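Hypothetical protein (Legionella pneumophila subsp. pneumophila, PDB 4JX2) is of unknown function, a putative secreted protein with a DUF5624 domain that combines many helices with a small mixed beta sheet and assembles as two chains. Local coordinates at residues T42-P47 with I56-F61; S85-Y90 with L96-L101; A115-G120 with G229-T234; S139-L144 with N191-V196. All coordinates share one frame; numbering follows the deposited sequence.

Along the chain the four contacts run from an outlying N-terminal unit to the helical body. Interaction 1 lies about 38 Å from the chain centre, and its centre is about 51 Å from that of interaction 3 and about 64 Å from that of interaction 4. The dimer bridges this gap: Thr-42 packs on His-118 of the second subunit, and Gln-140 makes a hydrogen bond to Ile-54 of that subunit. Interaction 2 forms the hairpin of the mixed sheet, covered on one face by helix 223-247, which also supplies residues 229-234 to interaction 3. Interactions 3 and 4, about 19 Å apart centre to centre, meet where Ile-119 CG2 lies 4.1 Å from Met-193 CE.

Interaction 1. Residues T42-P47 with I56-F61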
loop_
_atom_site.group_PDB
_atom_site.type_symbol
_atom_site.label_atom_id
_atom_site.label_comp_id
_atom_site.label_asym_id
_atom_site.label_seq_id
_atom_site.Cartn_x
_atom_site.Cartn_y
_atom_site.Cartn_z
ATOM N N THR A 42 8.917 23.773 10.351
ATOM C CA THR A 42 8.143 22.581 10.669
ATOM C C THR A 42 8.391 22.092 12.111
ATOM O O THR A 42 8.915 22.829 12.927
ATOM C CB THR A 42 8.430 21.502 9.585
ATOM O OG1 THR A 42 7.447 20.466 9.670
ATOM C CG2 THR A 42 9.876 20.949 9.624
ATOM N N GLY A 43 7.927 20.886 12.407
ATOM C CA GLY A 43 8.090 20.247 13.702
ATOM C C GLY A 43 7.003 20.487 14.724
ATOM O O GLY A 43 7.117 19.981 15.838
ATOM N N ASP A 44 5.933 21.222 14.357
ATOM C CA ASP A 44 4.827 21.601 15.244
ATOM C C ASP A 44 4.051 20.423 15.836
ATOM O O ASP A 44 3.414 20.599 16.875
ATOM C CB ASP A 44 3.857 22.564 14.547
ATOM C CG ASP A 44 3.436 22.157 13.156
ATOM O OD1 ASP A 44 4.240 22.340 12.217
ATOM O OD2 ASP A 44 2.287 21.692 12.998
ATOM N N GLU A 45 4.124 19.235 15.220
ATOM C CA GLU A 45 3.447 18.020 15.705
ATOM C C GLU A 45 4.402 17.108 16.513
ATOM O O GLU A 45 3.940 16.217 17.232
ATOM C CB GLU A 45 2.861 17.220 14.521
ATOM C CG GLU A 45 1.681 17.876 13.822
ATOM C CD GLU A 45 1.586 17.561 12.340
ATOM O OE1 GLU A 45 1.327 16.384 11.994
ATOM O OE2 GLU A 45 1.783 18.489 11.523
ATOM N N THR A 46 5.720 17.326 16.369
ATOM C CA THR A 46 6.795 16.543 16.971
ATOM C C THR A 46 6.987 16.880 18.446
ATOM O O THR A 46 7.012 18.059 18.800
ATOM C CB THR A 46 8.089 16.802 16.153
ATOM O OG1 THR A 46 8.039 16.064 14.925
ATOM C CG2 THR A 46 9.396 16.514 16.906
ATOM N N PRO A 47 7.197 15.870 19.324
ATOM C CA PRO A 47 7.528 16.200 20.721
ATOM C C PRO A 47 8.929 16.806 20.734
ATOM O O PRO A 47 9.830 16.321 20.024
ATOM C CB PRO A 47 7.433 14.856 21.456
ATOM C CG PRO A 47 7.614 13.827 20.409
ATOM C CD PRO A 47 7.239 14.410 19.078
ATOM N N ILE A 56 6.061 28.702 10.290
ATOM C CA ILE A 56 5.593 29.157 8.985
ATOM C C ILE A 56 4.419 28.248 8.466
ATOM O O ILE A 56 3.415 28.790 7.972
ATOM C CB ILE A 56 6.797 29.319 8.022
ATOM C CG1 ILE A 56 7.600 30.593 8.431
ATOM C CG2 ILE A 56 6.348 29.417 6.570
ATOM C CD1 ILE A 56 9.060 30.670 8.011
ATOM N N SER A 57 4.502 26.907 8.673
ATOM C CA SER A 57 3.434 25.968 8.284
ATOM C C SER A 57 2.107 26.318 8.974
ATOM O O SER A 57 1.075 26.388 8.305
ATOM C CB SER A 57 3.823 24.532 8.606
ATOM O OG SER A 57 5.008 24.167 7.917
ATOM N N GLN A 58 2.153 26.617 10.287
ATOM C CA GLN A 58 0.994 27.007 11.099
ATOM C C GLN A 58 0.383 28.338 10.623
ATOM O O GLN A 58 -0.839 28.446 10.536
ATOM C CB GLN A 58 1.375 27.093 12.574
ATOM C CG GLN A 58 1.595 25.720 13.189
ATOM C CD GLN A 58 2.146 25.779 14.584
ATOM O OE1 GLN A 58 3.099 26.511 14.884
ATOM N NE2 GLN A 58 1.581 24.962 15.450
ATOM N N THR A 59 1.227 29.326 10.288
ATOM C CA THR A 59 0.783 30.616 9.757
ATOM C C THR A 59 0.055 30.389 8.429
ATOM O O THR A 59 -1.030 30.945 8.245
ATOM C CB THR A 59 1.966 31.568 9.620
ATOM O OG1 THR A 59 2.595 31.660 10.896
ATOM C CG2 THR A 59 1.559 32.950 9.115
ATOM N N LEU A 60 0.626 29.553 7.525
ATOM C CA LEU A 60 -0.024 29.229 6.248
ATOM C C LEU A 60 -1.389 28.628 6.500
ATOM O O LEU A 60 -2.369 29.065 5.902
ATOM C CB LEU A 60 0.813 28.270 5.381
ATOM C CG LEU A 60 0.152 27.839 4.068
ATOM C CD1 LEU A 60 0.019 29.003 3.124
ATOM C CD2 LEU A 60 0.913 26.726 3.410
ATOM N N PHE A 61 -1.451 27.664 7.431
ATOM C CA PHE A 61 -2.679 26.994 7.828
ATOM C C PHE A 61 -3.689 28.032 8.331
ATOM O O PHE A 61 -4.772 28.108 7.766
ATOM C CB PHE A 61 -2.383 25.919 8.886
ATOM C CG PHE A 61 -3.461 24.873 8.979
ATOM C CD1 PHE A 61 -3.448 23.759 8.140
ATOM C CD2 PHE A 61 -4.509 25.008 9.894
ATOM C CE1 PHE A 61 -4.462 22.795 8.216
ATOM C CE2 PHE A 61 -5.523 24.045 9.968
ATOM C CZ PHE A 61 -5.493 22.943 9.130
#
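Asp-44 OD1 takes a hydrogen bond from Asn-55 ND2; the bond ties the turn to the residue just before helix 56-66, and the same oxygen lies 4.2 Å from Ser-57 CB. The unit is a helix-loop-helix: helix 32-41 runs out into residues 42-47, and helix 56-66 follows the loop. Gly-43 to Thr-46 form a type I beta turn, closed by Thr-46 N to Gly-43 O at 3.0 Å, and this turn presents Asp-44 to the helix. With Asp-44 CG set between its own backbone N and carbonyl carbon (chi1 47°), the carboxylate carbon lies 4.0 Å from Gln-58 CG. Gln-58 reaches in from the opposite direction on a chain extended beyond CG, and its NE2 comes to 3.4 Å from Asp-44 CB. That is van der Waals contact, with the amide and carboxylate planes 30° apart; Gln-58 OE1 has a weak hydrogen bond to Tyr-49 OH. Asn-55 is the shared second-shell residue, since its OD1 also accepts a hydrogen bond from Gln-58 N and so fixes loop and helix start together. The buried surface is a modest 150 Å², and Tyr-125 of the second subunit packs against Ile-56 and Ser-57, which places this contact in the dimer interface. Closer to helix 32-41, Ser-57 OG is hydrogen-bonded to Phe-41 O and stands 4.5 Å from Thr-42 CA.

Interaction 2. Residues S85-Y90 with L96-L101; sequences STLYIY and LKLKQL
Strands 86-90 and 96-101 run antiparallel, their axes 4.4 Å apart at 173°, with Leu-87 and Gln-100 bonded in both directions (Leu-87 N to Gln-100 O, Gln-100 N to Leu-87 O). Next along, Ile-89 N binds Leu-98 O. Ile-89 O then receives Lys-97 N at 2.8 Å and, weakly, Leu-98 N, so two residues of one strand stand opposite one of the other. On the face carrying the tyrosines, Leu-96 lays its CD1 over the Tyr-90 ring, 3.9 Å from the centroid and 26° off the normal, a CH-pi contact; the Leu-96 CG, trans to the backbone N (chi1 -176°), carries the methyl there. The Tyr-90 hydroxyl is held by Ala-310 O and Gly-309 N. Farther along the same face Tyr-88 and Lys-99 lie side by side, Lys-99 CD 3.7 Å from Tyr-88 CE2. A water at the ring edge bonds Tyr-88 OH at 3.2 Å and more weakly Lys-99 NZ. On the other face Leu-87, Leu-98 and Ile-89 make the apolar contacts: Leu-87 CD2 meets Leu-98 CD2 at 3.9 Å, and Ile-89 CD1 lies 4.0 Å from Leu-98 CB. There Leu-242 and Ile-246 of helix 223-247 cover Leu-87 and Ile-89. The whole is a beta hairpin with a classic beta bulge, its second strand forming one border of the chain's mixed sheet.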
loop_
_atom_site.group_PDB
_atom_site.type_symbol
_atom_site.label_atom_id
_atom_site.label_comp_id
_atom_site.label_asym_id
_atom_site.label_seq_id
_atom_site.Cartn_x
_atom_site.Cartn_y
_atom_site.Cartn_z
ATOM N N SER A 85 -13.568 -5.470 7.352
ATOM C CA SER A 85 -14.564 -6.091 6.461
ATOM C C SER A 85 -15.861 -5.260 6.379
ATOM O O SER A 85 -16.716 -5.531 5.533
ATOM C CB SER A 85 -14.886 -7.509 6.929
ATOM O OG SER A 85 -13.729 -8.323 6.967
ATOM N N THR A 86 -16.007 -4.250 7.257
ATOM C CA THR A 86 -17.226 -3.469 7.372
ATOM C C THR A 86 -17.129 -2.085 6.750
ATOM O O THR A 86 -16.083 -1.444 6.805
ATOM C CB THR A 86 -17.576 -3.340 8.873
ATOM O OG1 THR A 86 -17.577 -4.635 9.467
ATOM C CG2 THR A 86 -18.927 -2.656 9.137
ATOM N N LEU A 87 -18.255 -1.622 6.184
ATOM C CA LEU A 87 -18.454 -0.260 5.734
ATOM C C LEU A 87 -19.185 0.505 6.830
ATOM O O LEU A 87 -20.258 0.065 7.267
ATOM C CB LEU A 87 -19.230 -0.144 4.412
ATOM C CG LEU A 87 -19.615 1.321 4.038
ATOM C CD1 LEU A 87 -18.387 2.226 3.923
ATOM C CD2 LEU A 87 -20.388 1.380 2.771
ATOM N N TYR A 88 -18.617 1.654 7.258
ATOM C CA TYR A 88 -19.256 2.561 8.217
ATOM C C TYR A 88 -19.452 3.930 7.580
ATOM O O TYR A 88 -18.514 4.476 6.987
ATOM C CB TYR A 88 -18.458 2.731 9.511
ATOM C CG TYR A 88 -17.949 1.458 10.136
ATOM C CD1 TYR A 88 -16.732 0.905 9.744
ATOM C CD2 TYR A 88 -18.627 0.861 11.198
ATOM C CE1 TYR A 88 -16.230 -0.242 10.353
ATOM C CE2 TYR A 88 -18.136 -0.290 11.815
ATOM C CZ TYR A 88 -16.934 -0.836 11.391
ATOM O OH TYR A 88 -16.453 -1.986 11.968
ATOM N N ILE A 89 -20.655 4.493 7.709
ATOM C CA ILE A 89 -20.940 5.851 7.267
ATOM C C ILE A 89 -21.351 6.641 8.512
ATOM O O ILE A 89 -22.263 6.227 9.239
ATOM C CB ILE A 89 -21.971 5.985 6.100
ATOM C CG1 ILE A 89 -21.547 5.128 4.867
ATOM C CG2 ILE A 89 -22.171 7.480 5.718
ATOM C CD1 ILE A 89 -22.585 4.985 3.737
ATOM N N TYR A 90 -20.644 7.762 8.746
ATOM C CA TYR A 90 -20.866 8.724 9.830
ATOM C C TYR A 90 -21.101 10.122 9.262
ATOM O O TYR A 90 -20.407 10.545 8.330
ATOM C CB TYR A 90 -19.676 8.751 10.808
ATOM C CG TYR A 90 -19.626 7.564 11.746
ATOM C CD1 TYR A 90 -20.362 7.554 12.931
ATOM C CD2 TYR A 90 -18.829 6.453 11.460
ATOM C CE1 TYR A 90 -20.317 6.461 13.803
ATOM C CE2 TYR A 90 -18.802 5.343 12.309
ATOM C CZ TYR A 90 -19.548 5.356 13.481
ATOM O OH TYR A 90 -19.523 4.287 14.336
ATOM N N LEU A 96 -23.814 7.499 13.466
ATOM C CA LEU A 96 -23.774 6.346 12.562
ATOM C C LEU A 96 -25.015 6.325 11.657
ATOM O O LEU A 96 -26.151 6.328 12.148
ATOM C CB LEU A 96 -23.679 5.051 13.379
ATOM C CG LEU A 96 -23.536 3.736 12.628
ATOM C CD1 LEU A 96 -22.187 3.626 11.882
ATOM C CD2 LEU A 96 -23.652 2.598 13.579
ATOM N N LYS A 97 -24.787 6.332 10.337
ATOM C CA LYS A 97 -25.873 6.324 9.361
ATOM C C LYS A 97 -26.021 4.946 8.733
ATOM O O LYS A 97 -27.144 4.541 8.402
ATOM C CB LYS A 97 -25.663 7.403 8.274
ATOM C CG LYS A 97 -25.680 8.857 8.790
ATOM C CD LYS A 97 -26.954 9.255 9.588
ATOM C CE LYS A 97 -28.259 9.239 8.806
ATOM N NZ LYS A 97 -29.445 9.193 9.705
ATOM N N LEU A 98 -24.894 4.211 8.611
ATOM C CA LEU A 98 -24.837 2.872 8.008
ATOM C C LEU A 98 -23.652 2.077 8.565
ATOM O O LEU A 98 -22.574 2.633 8.768
ATOM C CB LEU A 98 -24.708 3.017 6.470
ATOM C CG LEU A 98 -24.780 1.759 5.606
ATOM C CD1 LEU A 98 -25.529 2.030 4.327
ATOM C CD2 LEU A 98 -23.374 1.203 5.290
ATOM N N LYS A 99 -23.866 0.770 8.783
ATOM C CA LYS A 99 -22.875 -0.218 9.213
ATOM C C LYS A 99 -23.206 -1.498 8.458
ATOM O O LYS A 99 -24.248 -2.097 8.704
ATOM C CB LYS A 99 -22.859 -0.403 10.743
ATOM C CG LYS A 99 -21.884 -1.474 11.236
ATOM C CD LYS A 99 -21.597 -1.321 12.731
ATOM C CE LYS A 99 -22.119 -2.464 13.562
ATOM N NZ LYS A 99 -21.713 -2.342 14.992
ATOM N N GLN A 100 -22.350 -1.882 7.496
ATOM C CA GLN A 100 -22.580 -3.066 6.670
ATOM C C GLN A 100 -21.290 -3.855 6.414
ATOM O O GLN A 100 -20.294 -3.274 6.020
ATOM C CB GLN A 100 -23.211 -2.628 5.326
ATOM C CG GLN A 100 -23.503 -3.746 4.322
ATOM C CD GLN A 100 -24.749 -4.543 4.588
ATOM O OE1 GLN A 100 -25.638 -4.132 5.333
ATOM N NE2 GLN A 100 -24.867 -5.684 3.931
ATOM N N LEU A 101 -21.352 -5.186 6.528
ATOM C CA LEU A 101 -20.244 -6.070 6.201
ATOM C C LEU A 101 -20.147 -6.273 4.670
ATOM O O LEU A 101 -21.117 -6.684 4.029
ATOM C CB LEU A 101 -20.411 -7.403 6.923
ATOM C CG LEU A 101 -19.871 -7.413 8.342
ATOM C CD1 LEU A 101 -20.614 -8.392 9.185
ATOM C CD2 LEU A 101 -18.375 -7.689 8.350
HETATM O O HOH W 1 -18.704 -3.328 13.872
#

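Interaction 3. Residues A115-G120 with G229-T234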
loop_
_atom_site.group_PDB
_atom_site.type_symbol
_atom_site.label_atom_id
_atom_site.label_comp_id
_atom_site.label_asym_id
_atom_site.label_seq_id
_atom_site.Cartn_x
_atom_site.Cartn_y
_atom_site.Cartn_z
ATOM N N ALA A 115 -17.459 -21.241 0.154
ATOM C CA ALA A 115 -17.131 -22.634 0.430
ATOM C C ALA A 115 -17.017 -23.440 -0.867
ATOM O O ALA A 115 -16.088 -24.230 -1.011
ATOM C CB ALA A 115 -18.186 -23.258 1.357
ATOM N N ILE A 116 -17.938 -23.215 -1.815
ATOM C CA ILE A 116 -17.934 -23.894 -3.122
ATOM C C ILE A 116 -16.757 -23.359 -4.004
ATOM O O ILE A 116 -16.063 -24.175 -4.609
ATOM C CB ILE A 116 -19.331 -23.800 -3.837
ATOM C CG1 ILE A 116 -20.443 -24.472 -2.988
ATOM C CG2 ILE A 116 -19.299 -24.353 -5.290
ATOM C CD1 ILE A 116 -20.287 -26.028 -2.679
ATOM N N SER A 117 -16.522 -22.019 -4.029
ATOM C CA SER A 117 -15.457 -21.337 -4.812
ATOM C C SER A 117 -14.083 -21.837 -4.470
ATOM O O SER A 117 -13.233 -21.960 -5.357
ATOM C CB SER A 117 -15.457 -19.825 -4.554
ATOM O OG SER A 117 -16.639 -19.141 -4.940
ATOM N N HIS A 118 -13.872 -22.093 -3.162
ATOM C CA HIS A 118 -12.637 -22.490 -2.523
ATOM C C HIS A 118 -12.239 -23.963 -2.708
ATOM O O HIS A 118 -11.098 -24.325 -2.359
ATOM C CB HIS A 118 -12.713 -22.145 -1.042
ATOM C CG HIS A 118 -12.393 -20.705 -0.775
ATOM N ND1 HIS A 118 -12.504 -20.165 0.489
ATOM C CD2 HIS A 118 -11.932 -19.748 -1.619
ATOM C CE1 HIS A 118 -12.100 -18.912 0.379
ATOM N NE2 HIS A 118 -11.761 -18.611 -0.875
ATOM N N ILE A 119 -13.102 -24.777 -3.343
ATOM C CA ILE A 119 -12.822 -26.194 -3.621
ATOM C C ILE A 119 -11.617 -26.292 -4.587
ATOM O O ILE A 119 -10.716 -27.105 -4.332
ATOM C CB ILE A 119 -14.099 -26.926 -4.118
ATOM C CG1 ILE A 119 -15.048 -27.146 -2.917
ATOM C CG2 ILE A 119 -13.775 -28.244 -4.852
ATOM C CD1 ILE A 119 -16.484 -27.608 -3.272
ATOM N N GLY A 120 -11.585 -25.417 -5.602
ATOM C CA GLY A 120 -10.484 -25.321 -6.562
ATOM C C GLY A 120 -9.159 -25.042 -5.870
ATOM O O GLY A 120 -8.272 -25.907 -5.886
ATOM N N GLY A 229 -18.592 -18.352 -11.676
ATOM C CA GLY A 229 -20.008 -18.224 -11.350
ATOM C C GLY A 229 -20.263 -17.902 -9.890
ATOM O O GLY A 229 -20.984 -16.957 -9.571
ATOM N N THR A 230 -19.623 -18.658 -8.993
ATOM C CA THR A 230 -19.730 -18.496 -7.538
ATOM C C THR A 230 -19.148 -17.163 -7.091
ATOM O O THR A 230 -19.781 -16.502 -6.274
ATOM C CB THR A 230 -19.062 -19.651 -6.801
ATOM O OG1 THR A 230 -17.742 -19.849 -7.320
ATOM C CG2 THR A 230 -19.848 -20.918 -6.887
ATOM N N PHE A 231 -17.971 -16.759 -7.623
ATOM C CA PHE A 231 -17.351 -15.474 -7.293
ATOM C C PHE A 231 -18.283 -14.314 -7.709
ATOM O O PHE A 231 -18.475 -13.354 -6.948
ATOM C CB PHE A 231 -15.963 -15.327 -7.964
ATOM C CG PHE A 231 -14.814 -16.031 -7.277
ATOM C CD1 PHE A 231 -14.644 -15.942 -5.903
ATOM C CD2 PHE A 231 -13.860 -16.727 -8.016
ATOM C CE1 PHE A 231 -13.554 -16.568 -5.275
ATOM C CE2 PHE A 231 -12.794 -17.388 -7.383
ATOM C CZ PHE A 231 -12.636 -17.284 -6.019
HETATM N N MSE A 232 -18.873 -14.432 -8.916
HETATM C CA MSE A 232 -19.833 -13.483 -9.473
HETATM C C MSE A 232 -21.041 -13.296 -8.550
HETATM O O MSE A 232 -21.502 -12.174 -8.374
HETATM C CB MSE A 232 -20.335 -13.969 -10.845
HETATM C CG MSE A 232 -19.386 -13.715 -11.974
HETATM SE SE MSE A 232 -19.183 -11.854 -12.465
HETATM C CE MSE A 232 -17.892 -12.009 -13.927
ATOM N N LEU A 233 -21.565 -14.386 -7.981
ATOM C CA LEU A 233 -22.765 -14.313 -7.148
ATOM C C LEU A 233 -22.473 -13.684 -5.826
ATOM O O LEU A 233 -23.320 -12.978 -5.287
ATOM C CB LEU A 233 -23.413 -15.689 -6.959
ATOM C CG LEU A 233 -24.008 -16.347 -8.228
ATOM C CD1 LEU A 233 -24.324 -17.778 -7.953
ATOM C CD2 LEU A 233 -25.248 -15.612 -8.727
ATOM N N THR A 234 -21.264 -13.909 -5.325
ATOM C CA THR A 234 -20.753 -13.362 -4.075
ATOM C C THR A 234 -20.621 -11.845 -4.240
ATOM O O THR A 234 -21.110 -11.123 -3.372
ATOM C CB THR A 234 -19.436 -14.059 -3.692
ATOM O OG1 THR A 234 -19.666 -15.460 -3.490
ATOM C CG2 THR A 234 -18.838 -13.505 -2.447
HETATM O O HOH W 2 -17.221 -16.624 -3.555
#
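The Phe-231 ring has Ser-117 CB over one face, a CH-pi contact with the carbon 4.2 Å from the centroid, 24° off the normal and shifted toward the rim. Leu-384 and Val-388 of helix 386-398 also touch this side chain, the former from a loop. The contact is helix against helix within the DUF5624 region: Ser-117, near the junction of helices 110-117 and 119-131, sits against helix 223-247. Beside the ring, the Ser-117 and Thr-230 hydroxyls are hydrogen-bonded at 2.7 Å, OG to OG1; Ser-117 OG also bonds Met-113 O. Thr-230 OG1 is turned back between its own backbone N and carbonyl carbon (chi1 50°), close to Val-226 O and Met-227 O, with which it also bonds. Its CG2, on the other branch, meets Ile-116 CG2 at 3.8 Å, the two side chains crossing nearly at right angles. Ile-116 and Thr-230 continue this apolar patch onto Ile-182 and Met-181 of helix 175-197. A water extends the polar network, 2.9 Å from Ser-117 OG and giving a hydrogen bond of 2.7 Å to Thr-234 OG1. That hydroxyl in turn donates to Thr-230 O at 3.0 Å, approaching from the opposite face of the carbonyl plane to Thr-234 N.

Interaction 4. Residues S139-L144 with N191-V196; sequences SQMENL and NYMSDV
Met-141 and Met-193, both selenomethionine in this crystal, cross at a slant, with Met-141 CG 3.8 Å from Met-193 CG. Beyond that point each goes on to a different partner. Met-141, with CG trans to the backbone N (chi1 -162°), is extended as far as SE and then bent at its last torsion; its SE touches Val-196 CG1 at 3.7 Å and its CE lies 3.8 Å from the same methyl. Met-193, also bent at its last torsion, reaches back toward helix 139-144, bringing its CE to 3.6 Å from Leu-144 CD2 and meeting that leucine at about a right angle. The helix segments carrying these residues run roughly antiparallel, 146° apart, with axes 10.0 Å apart at their closest, a gap that the long selenomethionines span. Outside this first shell, Leu-123 of helix 119-131 touches both Met-141 and Met-193, and Phe-203 packs on Met-141 and Val-196. Val-196 CG2 also lies over one face of the Tyr-192 ring, which stacks with Phe-212. On the dimer side, Leu-37 of the second subunit packs on Leu-144, and Gln-140 NE2 bonds Ile-54 O of that subunit. Every pair across the helices is apolar and no polar bond links the segments, so the contact rests on the burial and fit of two flexible, unbranched chains against Leu-144 and Val-196 within a helical bundle.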
loop_
_atom_site.group_PDB
_atom_site.type_symbol
_atom_site.label_atom_id
_atom_site.label_comp_id
_atom_site.label_asym_id
_atom_site.label_seq_id
_atom_site.Cartn_x
_atom_site.Cartn_y
_atom_site.Cartn_z
ATOM N N SER A 139 -5.554 -37.487 4.119
ATOM C CA SER A 139 -6.532 -37.343 5.203
ATOM C C SER A 139 -7.323 -36.049 5.047
ATOM O O SER A 139 -8.518 -36.055 5.310
ATOM C CB SER A 139 -5.866 -37.427 6.569
ATOM O OG SER A 139 -4.853 -36.449 6.714
ATOM N N GLN A 140 -6.683 -34.972 4.564
ATOM C CA GLN A 140 -7.346 -33.681 4.310
ATOM C C GLN A 140 -8.336 -33.822 3.154
ATOM O O GLN A 140 -9.445 -33.287 3.249
ATOM C CB GLN A 140 -6.334 -32.568 4.004
ATOM C CG GLN A 140 -5.495 -32.090 5.195
ATOM C CD GLN A 140 -6.229 -31.170 6.148
ATOM O OE1 GLN A 140 -7.365 -30.766 5.938
ATOM N NE2 GLN A 140 -5.602 -30.842 7.243
HETATM N N MSE A 141 -7.957 -34.578 2.081
HETATM C CA MSE A 141 -8.840 -34.805 0.940
HETATM C C MSE A 141 -10.035 -35.676 1.333
HETATM O O MSE A 141 -11.163 -35.368 0.924
HETATM C CB MSE A 141 -8.116 -35.424 -0.254
HETATM C CG MSE A 141 -8.920 -35.255 -1.541
HETATM SE SE MSE A 141 -8.233 -36.208 -3.059
HETATM C CE MSE A 141 -7.161 -34.862 -3.770
ATOM N N GLU A 142 -9.804 -36.734 2.147
ATOM C CA GLU A 142 -10.884 -37.607 2.612
ATOM C C GLU A 142 -11.970 -36.768 3.338
ATOM O O GLU A 142 -13.167 -36.951 3.100
ATOM C CB GLU A 142 -10.324 -38.696 3.524
ATOM C CG GLU A 142 -11.369 -39.701 4.007
ATOM C CD GLU A 142 -12.345 -39.292 5.107
ATOM O OE1 GLU A 142 -11.976 -38.485 5.997
ATOM O OE2 GLU A 142 -13.492 -39.798 5.074
ATOM N N ASN A 143 -11.532 -35.848 4.214
ATOM C CA ASN A 143 -12.405 -34.983 4.984
ATOM C C ASN A 143 -13.092 -33.968 4.080
ATOM O O ASN A 143 -14.297 -33.747 4.233
ATOM C CB ASN A 143 -11.619 -34.295 6.075
ATOM C CG ASN A 143 -12.479 -33.400 6.889
ATOM O OD1 ASN A 143 -13.257 -33.861 7.749
ATOM N ND2 ASN A 143 -12.395 -32.109 6.571
ATOM N N LEU A 144 -12.334 -33.373 3.128
ATOM C CA LEU A 144 -12.860 -32.437 2.145
ATOM C C LEU A 144 -13.992 -33.115 1.342
ATOM O O LEU A 144 -15.070 -32.527 1.213
ATOM C CB LEU A 144 -11.746 -31.923 1.222
ATOM C CG LEU A 144 -12.147 -30.795 0.257
ATOM C CD1 LEU A 144 -12.664 -29.570 1.002
ATOM C CD2 LEU A 144 -10.983 -30.387 -0.610
ATOM N N ASN A 191 -16.757 -36.770 -6.883
ATOM C CA ASN A 191 -16.342 -37.944 -7.655
ATOM C C ASN A 191 -14.903 -37.826 -8.174
ATOM O O ASN A 191 -14.249 -38.854 -8.356
ATOM C CB ASN A 191 -17.305 -38.234 -8.776
ATOM C CG ASN A 191 -18.615 -38.781 -8.270
ATOM O OD1 ASN A 191 -18.658 -39.744 -7.487
ATOM N ND2 ASN A 191 -19.706 -38.195 -8.726
ATOM N N TYR A 192 -14.386 -36.592 -8.341
ATOM C CA TYR A 192 -13.001 -36.404 -8.754
ATOM C C TYR A 192 -12.094 -36.858 -7.597
ATOM O O TYR A 192 -11.185 -37.667 -7.815
ATOM C CB TYR A 192 -12.712 -34.942 -9.180
ATOM C CG TYR A 192 -11.231 -34.659 -9.313
ATOM C CD1 TYR A 192 -10.478 -35.249 -10.329
ATOM C CD2 TYR A 192 -10.565 -33.867 -8.379
ATOM C CE1 TYR A 192 -9.103 -35.046 -10.422
ATOM C CE2 TYR A 192 -9.188 -33.655 -8.462
ATOM C CZ TYR A 192 -8.463 -34.240 -9.495
ATOM O OH TYR A 192 -7.106 -34.070 -9.589
HETATM N N MSE A 193 -12.366 -36.364 -6.361
HETATM C CA MSE A 193 -11.586 -36.716 -5.168
HETATM C C MSE A 193 -11.641 -38.208 -4.902
HETATM O O MSE A 193 -10.611 -38.810 -4.588
HETATM C CB MSE A 193 -12.077 -35.955 -3.956
HETATM C CG MSE A 193 -11.701 -34.503 -4.009
HETATM SE SE MSE A 193 -12.412 -33.520 -2.502
HETATM C CE MSE A 193 -12.622 -31.887 -3.454
ATOM N N SER A 194 -12.826 -38.809 -5.105
ATOM C CA SER A 194 -13.044 -40.236 -4.941
ATOM C C SER A 194 -12.102 -41.037 -5.853
ATOM O O SER A 194 -11.450 -41.979 -5.385
ATOM C CB SER A 194 -14.499 -40.577 -5.236
ATOM O OG SER A 194 -14.720 -41.966 -5.071
ATOM N N ASP A 195 -11.995 -40.611 -7.135
ATOM C CA ASP A 195 -11.173 -41.215 -8.179
ATOM C C ASP A 195 -9.693 -41.118 -7.859
ATOM O O ASP A 195 -8.950 -42.042 -8.171
ATOM C CB ASP A 195 -11.484 -40.551 -9.528
ATOM C CG ASP A 195 -12.840 -40.928 -10.122
ATOM O OD1 ASP A 195 -13.444 -41.937 -9.657
ATOM O OD2 ASP A 195 -13.288 -40.234 -11.061
ATOM N N VAL A 196 -9.270 -40.023 -7.215
ATOM C CA VAL A 196 -7.873 -39.797 -6.819
ATOM C C VAL A 196 -7.514 -40.758 -5.659
ATOM O O VAL A 196 -6.482 -41.446 -5.725
ATOM C CB VAL A 196 -7.622 -38.302 -6.456
ATOM C CG1 VAL A 196 -6.342 -38.125 -5.632
ATOM C CG2 VAL A 196 -7.599 -37.426 -7.706
#